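Local coordinates for protein female germline-specific tumor suppressor gld-1 (Caenorhabditis elegans, PDB 3K6T) that binds RNA as a homodimer, recognising the sequence UACUCAU in messenger RNAs and repressing translation of targets such as glp-1, at residues Val7-Asp12 with Ile38-Val43; Lys15-Leu20 with Arg32-Glu37. All coordinates share one frame; numbering follows the deposited sequence.

Contact 1. Residues Val7-Asp12 with Ile38-Val43; sequences VEYLAD and IGRVRV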
loop_
_atom_site.group_PDB
_atom_site.type_symbol
_atom_site.label_atom_id
_atom_site.label_comp_id
_atom_site.label_asym_id
_atom_site.label_seq_id
_atom_site.Cartn_x
_atom_site.Cartn_y
_atom_site.Cartn_z
ATOM N N VAL A 7 11.044 -12.645 1.255
ATOM C CA VAL A 7 11.158 -12.706 -0.192
ATOM C C VAL A 7 9.833 -13.141 -0.813
ATOM O O VAL A 7 9.467 -12.673 -1.890
ATOM C CB VAL A 7 12.306 -13.637 -0.625
ATOM C CG1 VAL A 7 12.295 -13.842 -2.130
ATOM C CG2 VAL A 7 13.637 -13.056 -0.178
ATOM N N GLU A 8 9.113 -14.023 -0.125
ATOM C CA GLU A 8 7.805 -14.473 -0.595
ATOM C C GLU A 8 6.784 -13.332 -0.612
ATOM O O GLU A 8 6.005 -13.192 -1.556
ATOM C CB GLU A 8 7.287 -15.628 0.271
ATOM N N TYR A 9 6.779 -12.530 0.445
ATOM C CA TYR A 9 5.912 -11.355 0.510
ATOM C C TYR A 9 6.179 -10.400 -0.657
ATOM O O TYR A 9 5.245 -9.912 -1.301
ATOM C CB TYR A 9 6.117 -10.637 1.839
ATOM C CG TYR A 9 5.263 -9.405 2.045
ATOM C CD1 TYR A 9 3.886 -9.445 1.856
ATOM C CD2 TYR A 9 5.836 -8.207 2.470
ATOM C CE1 TYR A 9 3.109 -8.318 2.061
ATOM C CE2 TYR A 9 5.071 -7.083 2.680
ATOM C CZ TYR A 9 3.711 -7.136 2.470
ATOM O OH TYR A 9 2.952 -6.011 2.690
ATOM N N LEU A 10 7.457 -10.140 -0.920
ATOM C CA LEU A 10 7.868 -9.288 -2.034
ATOM C C LEU A 10 7.324 -9.830 -3.352
ATOM O O LEU A 10 6.816 -9.080 -4.192
ATOM C CB LEU A 10 9.402 -9.213 -2.106
ATOM C CG LEU A 10 10.016 -8.316 -3.180
ATOM C CD1 LEU A 10 9.460 -6.900 -3.082
ATOM C CD2 LEU A 10 11.543 -8.296 -3.089
ATOM N N ALA A 11 7.469 -11.139 -3.538
ATOM C CA ALA A 11 6.952 -11.807 -4.721
ATOM C C ALA A 11 5.447 -11.584 -4.864
ATOM O O ALA A 11 4.957 -11.300 -5.953
ATOM C CB ALA A 11 7.270 -13.295 -4.666
ATOM N N ASP A 12 4.716 -11.715 -3.762
ATOM C CA ASP A 12 3.270 -11.501 -3.789
ATOM C C ASP A 12 2.928 -10.071 -4.204
ATOM O O ASP A 12 2.029 -9.851 -5.014
ATOM C CB ASP A 12 2.641 -11.828 -2.430
ATOM C CG ASP A 12 2.570 -13.327 -2.160
ATOM O OD1 ASP A 12 2.620 -14.110 -3.132
ATOM O OD2 ASP A 12 2.460 -13.720 -0.978
ATOM N N ILE A 38 6.584 -2.059 -1.727
ATOM C CA ILE A 38 7.624 -2.815 -2.416
ATOM C C ILE A 38 8.996 -2.234 -2.073
ATOM O O ILE A 38 9.926 -2.973 -1.750
ATOM C CB ILE A 38 7.377 -2.829 -3.937
ATOM C CG1 ILE A 38 6.149 -3.695 -4.245
ATOM C CG2 ILE A 38 8.620 -3.328 -4.691
ATOM C CD1 ILE A 38 5.733 -3.700 -5.712
ATOM N N GLY A 39 9.094 -0.907 -2.117
ATOM C CA GLY A 39 10.308 -0.197 -1.745
ATOM C C GLY A 39 10.755 -0.493 -0.325
ATOM O O GLY A 39 11.919 -0.794 -0.087
ATOM N N ARG A 40 9.822 -0.426 0.618
ATOM C CA ARG A 40 10.129 -0.691 2.019
ATOM C C ARG A 40 10.615 -2.127 2.254
ATOM O O ARG A 40 11.527 -2.361 3.042
ATOM C CB ARG A 40 8.911 -0.412 2.898
ATOM C CG ARG A 40 9.173 -0.668 4.383
ATOM C CD ARG A 40 7.880 -0.639 5.198
ATOM N NE ARG A 40 7.051 -1.825 4.979
ATOM C CZ ARG A 40 7.284 -3.012 5.532
ATOM N NH1 ARG A 40 8.329 -3.185 6.335
ATOM N NH2 ARG A 40 6.475 -4.032 5.276
ATOM N N VAL A 41 9.981 -3.083 1.584
ATOM C CA VAL A 41 10.358 -4.487 1.704
ATOM C C VAL A 41 11.745 -4.764 1.098
ATOM O O VAL A 41 12.539 -5.499 1.672
ATOM C CB VAL A 41 9.307 -5.409 1.046
ATOM C CG1 VAL A 41 9.790 -6.864 1.049
ATOM C CG2 VAL A 41 7.992 -5.301 1.780
ATOM N N ARG A 42 12.026 -4.186 -0.063
ATOM C CA ARG A 42 13.348 -4.329 -0.666
ATOM C C ARG A 42 14.426 -3.751 0.251
ATOM O O ARG A 42 15.481 -4.349 0.437
ATOM C CB ARG A 42 13.406 -3.634 -2.027
ATOM C CG ARG A 42 12.587 -4.301 -3.122
ATOM C CD ARG A 42 12.977 -3.722 -4.477
ATOM N NE ARG A 42 11.996 -3.989 -5.525
ATOM C CZ ARG A 42 11.985 -5.083 -6.280
ATOM N NH1 ARG A 42 12.897 -6.031 -6.097
ATOM N NH2 ARG A 42 11.055 -5.229 -7.218
ATOM N N VAL A 43 14.154 -2.585 0.820
ATOM C CA VAL A 43 15.103 -1.954 1.735
ATOM C C VAL A 43 15.319 -2.828 2.967
ATOM O O VAL A 43 16.459 -3.043 3.396
ATOM C CB VAL A 43 14.650 -0.537 2.157
ATOM C CG1 VAL A 43 15.482 -0.031 3.339
ATOM C CG2 VAL A 43 14.755 0.416 0.986
#
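Leu10 is the bump that fills a hollow formed by Ile38, Val41 and Arg42. Its CB lies 4.0 Å from Val41 CG1. Of its two methyls, CD1 sits 4.0 Å from Ile38 CG2, while CD2 is 4.0 Å from Arg42 NH1. Leu10 crosses both Ile38 and Arg42 at about a right angle; the exposed Arg42 lies against the leucine, with CD1 over one face of its guanidinium.

Val41 is the bump from helix 28-49, and its fork is split between two neighbours. With CG1 anti to the backbone N (chi1 174°), that methyl meets Leu10, and CG2 is left for the Tyr9 ring, 3.5 Å from CE2 and 3.7 Å from CD2. The segments run nearly antiparallel, at 157°. Their axes stay 10.1 Å apart, a gap bridged by side chains.

Beyond Val41, Arg40 NH2 approaches Tyr9 CE2 obliquely but is held by a salt bridge to Glu37 and a hydrogen bond to His3 O. Tyr9 stacks on His3, and its hydroxyl hydrogen-bonds to Glu37 and to Arg32 of the second subunit. The two segments are therefore held by van der Waals packing of branched side chains, with neither a hydrogen bond nor a salt bridge between them; Arg40 is fixed within its own chain, while the Tyr9 hydroxyl ties this helical hairpin of the Qua1 domain to its dimer mate.

Contact 2. Residues Lys15-Leu20 with Arg32-Glu37; sequences KEKKHL and RLLDDE
The Asp35 carboxylate meets Lys17 through one oxygen: NZ lies 3.1 Å from OD1, on the syn side that faces the other oxygen, but 3.9 Å from OD2. This hydrogen-bonded salt bridge is one-sided, not bidentate. The His19 ring, further round helix 7-20, has Lys15 O 3.3 Å above one face, offset toward the rim, and Lys15 NZ at its edge in plane; it packs on Phe27 of the second subunit. The Glu16 carboxylate also faces that subunit, accepting hydrogen bonds from the backbone N atoms of Asn29 and Val30 in the first turn of its helix 28-49.

Lys17 and Asp35 cross at about a right angle. The lysine chain runs out extended and bends only at its last torsion (chi4 61°), which sets NZ near Asp35. NZ also forms a salt bridge with Glu31, one turn before Asp35, so a single ammonium serves two acids that lie close to each other.

Beneath this, Leu34 CD2 is the methyl that does the packing. It lies 3.4 Å from Lys17 CA and 3.6 Å from its CB, directly against the backbone of helix 7-20. Leu20 CD1 meets the same methyl tip to tip at 3.8 Å. The segment axes, nearly antiparallel at 154°, come no closer than 10.7 Å, a gap that Leu34 spans.

In this turn-side half of the Qua1 homodimerization domain's helix-turn-helix hairpin, a buried leucine pair is edged by charge: Lys17 probably offsets the repulsion between Asp35 and Glu31, and Glu16 would gain stability as an anion at the N-terminal end of the second subunit's helix.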
loop_
_atom_site.group_PDB
_atom_site.type_symbol
_atom_site.label_atom_id
_atom_site.label_comp_id
_atom_site.label_asym_id
_atom_site.label_seq_id
_atom_site.Cartn_x
_atom_site.Cartn_y
_atom_site.Cartn_z
ATOM N N LYS A 15 3.638 -9.600 -7.906
ATOM C CA LYS A 15 2.577 -10.221 -8.690
ATOM C C LYS A 15 1.313 -9.350 -8.701
ATOM O O LYS A 15 0.653 -9.220 -9.731
ATOM C CB LYS A 15 2.249 -11.623 -8.165
ATOM C CG LYS A 15 1.512 -12.493 -9.170
ATOM C CD LYS A 15 0.737 -13.621 -8.496
ATOM C CE LYS A 15 -0.126 -14.381 -9.503
ATOM N NZ LYS A 15 -1.138 -15.263 -8.847
ATOM N N GLU A 16 0.972 -8.756 -7.558
ATOM C CA GLU A 16 -0.222 -7.904 -7.486
ATOM C C GLU A 16 -0.030 -6.651 -8.337
ATOM O O GLU A 16 -0.963 -6.188 -8.992
ATOM C CB GLU A 16 -0.572 -7.544 -6.033
ATOM C CG GLU A 16 -1.107 -8.735 -5.234
ATOM C CD GLU A 16 -1.690 -8.358 -3.883
ATOM O OE1 GLU A 16 -2.076 -7.183 -3.692
ATOM O OE2 GLU A 16 -1.772 -9.251 -3.013
ATOM N N LYS A 17 1.194 -6.128 -8.341
ATOM C CA LYS A 17 1.547 -4.958 -9.152
ATOM C C LYS A 17 1.376 -5.242 -10.644
ATOM O O LYS A 17 0.908 -4.389 -11.402
ATOM C CB LYS A 17 2.984 -4.524 -8.852
ATOM C CG LYS A 17 3.512 -3.366 -9.703
ATOM C CD LYS A 17 4.916 -2.958 -9.244
ATOM C CE LYS A 17 5.586 -1.999 -10.228
ATOM N NZ LYS A 17 4.819 -0.733 -10.388
ATOM N N LYS A 18 1.767 -6.441 -11.061
ATOM C CA LYS A 18 1.561 -6.865 -12.441
ATOM C C LYS A 18 0.064 -7.001 -12.775
ATOM O O LYS A 18 -0.375 -6.597 -13.851
ATOM C CB LYS A 18 2.294 -8.178 -12.705
ATOM C CG LYS A 18 2.642 -8.416 -14.163
ATOM C CD LYS A 18 3.637 -9.568 -14.304
ATOM N N HIS A 19 -0.720 -7.565 -11.860
ATOM C CA HIS A 19 -2.168 -7.644 -12.071
ATOM C C HIS A 19 -2.792 -6.257 -12.241
ATOM O O HIS A 19 -3.720 -6.076 -13.024
ATOM C CB HIS A 19 -2.863 -8.387 -10.925
ATOM C CG HIS A 19 -2.477 -9.830 -10.811
ATOM N ND1 HIS A 19 -2.156 -10.605 -11.904
ATOM C CD2 HIS A 19 -2.392 -10.646 -9.733
ATOM C CE1 HIS A 19 -1.872 -11.832 -11.504
ATOM N NE2 HIS A 19 -2.008 -11.884 -10.191
ATOM N N LEU A 20 -2.280 -5.278 -11.503
ATOM C CA LEU A 20 -2.805 -3.915 -11.565
ATOM C C LEU A 20 -2.609 -3.240 -12.913
ATOM O O LEU A 20 -3.341 -2.306 -13.242
ATOM C CB LEU A 20 -2.176 -3.040 -10.467
ATOM C CG LEU A 20 -2.851 -3.007 -9.099
ATOM C CD1 LEU A 20 -2.104 -2.035 -8.168
ATOM C CD2 LEU A 20 -4.320 -2.608 -9.222
ATOM N N ARG A 32 0.434 3.722 -5.869
ATOM C CA ARG A 32 1.435 4.414 -5.053
ATOM C C ARG A 32 1.709 3.680 -3.735
ATOM O O ARG A 32 2.865 3.502 -3.343
ATOM C CB ARG A 32 0.993 5.853 -4.761
ATOM C CG ARG A 32 1.957 6.642 -3.899
ATOM C CD ARG A 32 1.505 8.086 -3.797
ATOM N NE ARG A 32 0.088 8.151 -3.457
ATOM C CZ ARG A 32 -0.385 8.043 -2.223
ATOM N NH1 ARG A 32 0.450 7.886 -1.204
ATOM N NH2 ARG A 32 -1.693 8.102 -2.003
ATOM N N LEU A 33 0.643 3.272 -3.046
ATOM C CA LEU A 33 0.776 2.557 -1.778
ATOM C C LEU A 33 1.552 1.257 -1.979
ATOM O O LEU A 33 2.403 0.889 -1.170
ATOM C CB LEU A 33 -0.604 2.276 -1.169
ATOM C CG LEU A 33 -1.403 3.522 -0.755
ATOM C CD1 LEU A 33 -2.846 3.182 -0.367
ATOM C CD2 LEU A 33 -0.681 4.260 0.372
ATOM N N LEU A 34 1.260 0.579 -3.081
ATOM C CA LEU A 34 1.893 -0.687 -3.403
ATOM C C LEU A 34 3.370 -0.499 -3.745
ATOM O O LEU A 34 4.209 -1.260 -3.282
ATOM C CB LEU A 34 1.146 -1.381 -4.554
ATOM C CG LEU A 34 1.769 -2.669 -5.110
ATOM C CD1 LEU A 34 1.971 -3.724 -4.012
ATOM C CD2 LEU A 34 0.905 -3.229 -6.249
ATOM N N ASP A 35 3.684 0.508 -4.555
ATOM C CA ASP A 35 5.091 0.850 -4.839
ATOM C C ASP A 35 5.864 1.219 -3.566
ATOM O O ASP A 35 7.018 0.821 -3.395
ATOM C CB ASP A 35 5.194 2.007 -5.845
ATOM C CG ASP A 35 4.869 1.582 -7.257
ATOM O OD1 ASP A 35 4.896 0.363 -7.518
ATOM O OD2 ASP A 35 4.592 2.462 -8.105
ATOM N N ASP A 36 5.231 1.990 -2.684
ATOM C CA ASP A 36 5.842 2.347 -1.403
ATOM C C ASP A 36 6.188 1.079 -0.618
ATOM O O ASP A 36 7.254 0.987 -0.020
ATOM C CB ASP A 36 4.893 3.182 -0.538
ATOM C CG ASP A 36 4.699 4.612 -1.041
ATOM O OD1 ASP A 36 5.413 5.049 -1.964
ATOM O OD2 ASP A 36 3.811 5.305 -0.486
ATOM N N GLU A 37 5.267 0.118 -0.592
ATOM C CA GLU A 37 5.450 -1.108 0.202
ATOM C C GLU A 37 6.544 -1.996 -0.404
ATOM O O GLU A 37 7.335 -2.603 0.309
ATOM C CB GLU A 37 4.121 -1.883 0.338
ATOM C CG GLU A 37 4.191 -3.166 1.167
ATOM C CD GLU A 37 4.419 -2.910 2.663
ATOM O OE1 GLU A 37 4.756 -1.767 3.050
ATOM O OE2 GLU A 37 4.253 -3.858 3.458
#

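Both contacts pair helix 7-20 with helix 28-49, contact 2 near the turn and contact 1 toward the open end of the helical hairpin. Their centres are 10 Å apart, and besides the Tyr9 to Glu37 bond they also join through packing of Ile38 CD1 on Lys17 CD, 3.7 Å apart. Contact 2 is the more buried, yet it has the smaller interface, 196 against 263 Å², and its segments are bridged by a salt bridge as well as by leucine packing. Contact 1 is only partly buried and its segments meet by van der Waals packing alone, two arginine side chains included. The second subunit reaches seven residues of contact 2 but two of contact 1, which suggests that the turn-side half is the more engaged with it.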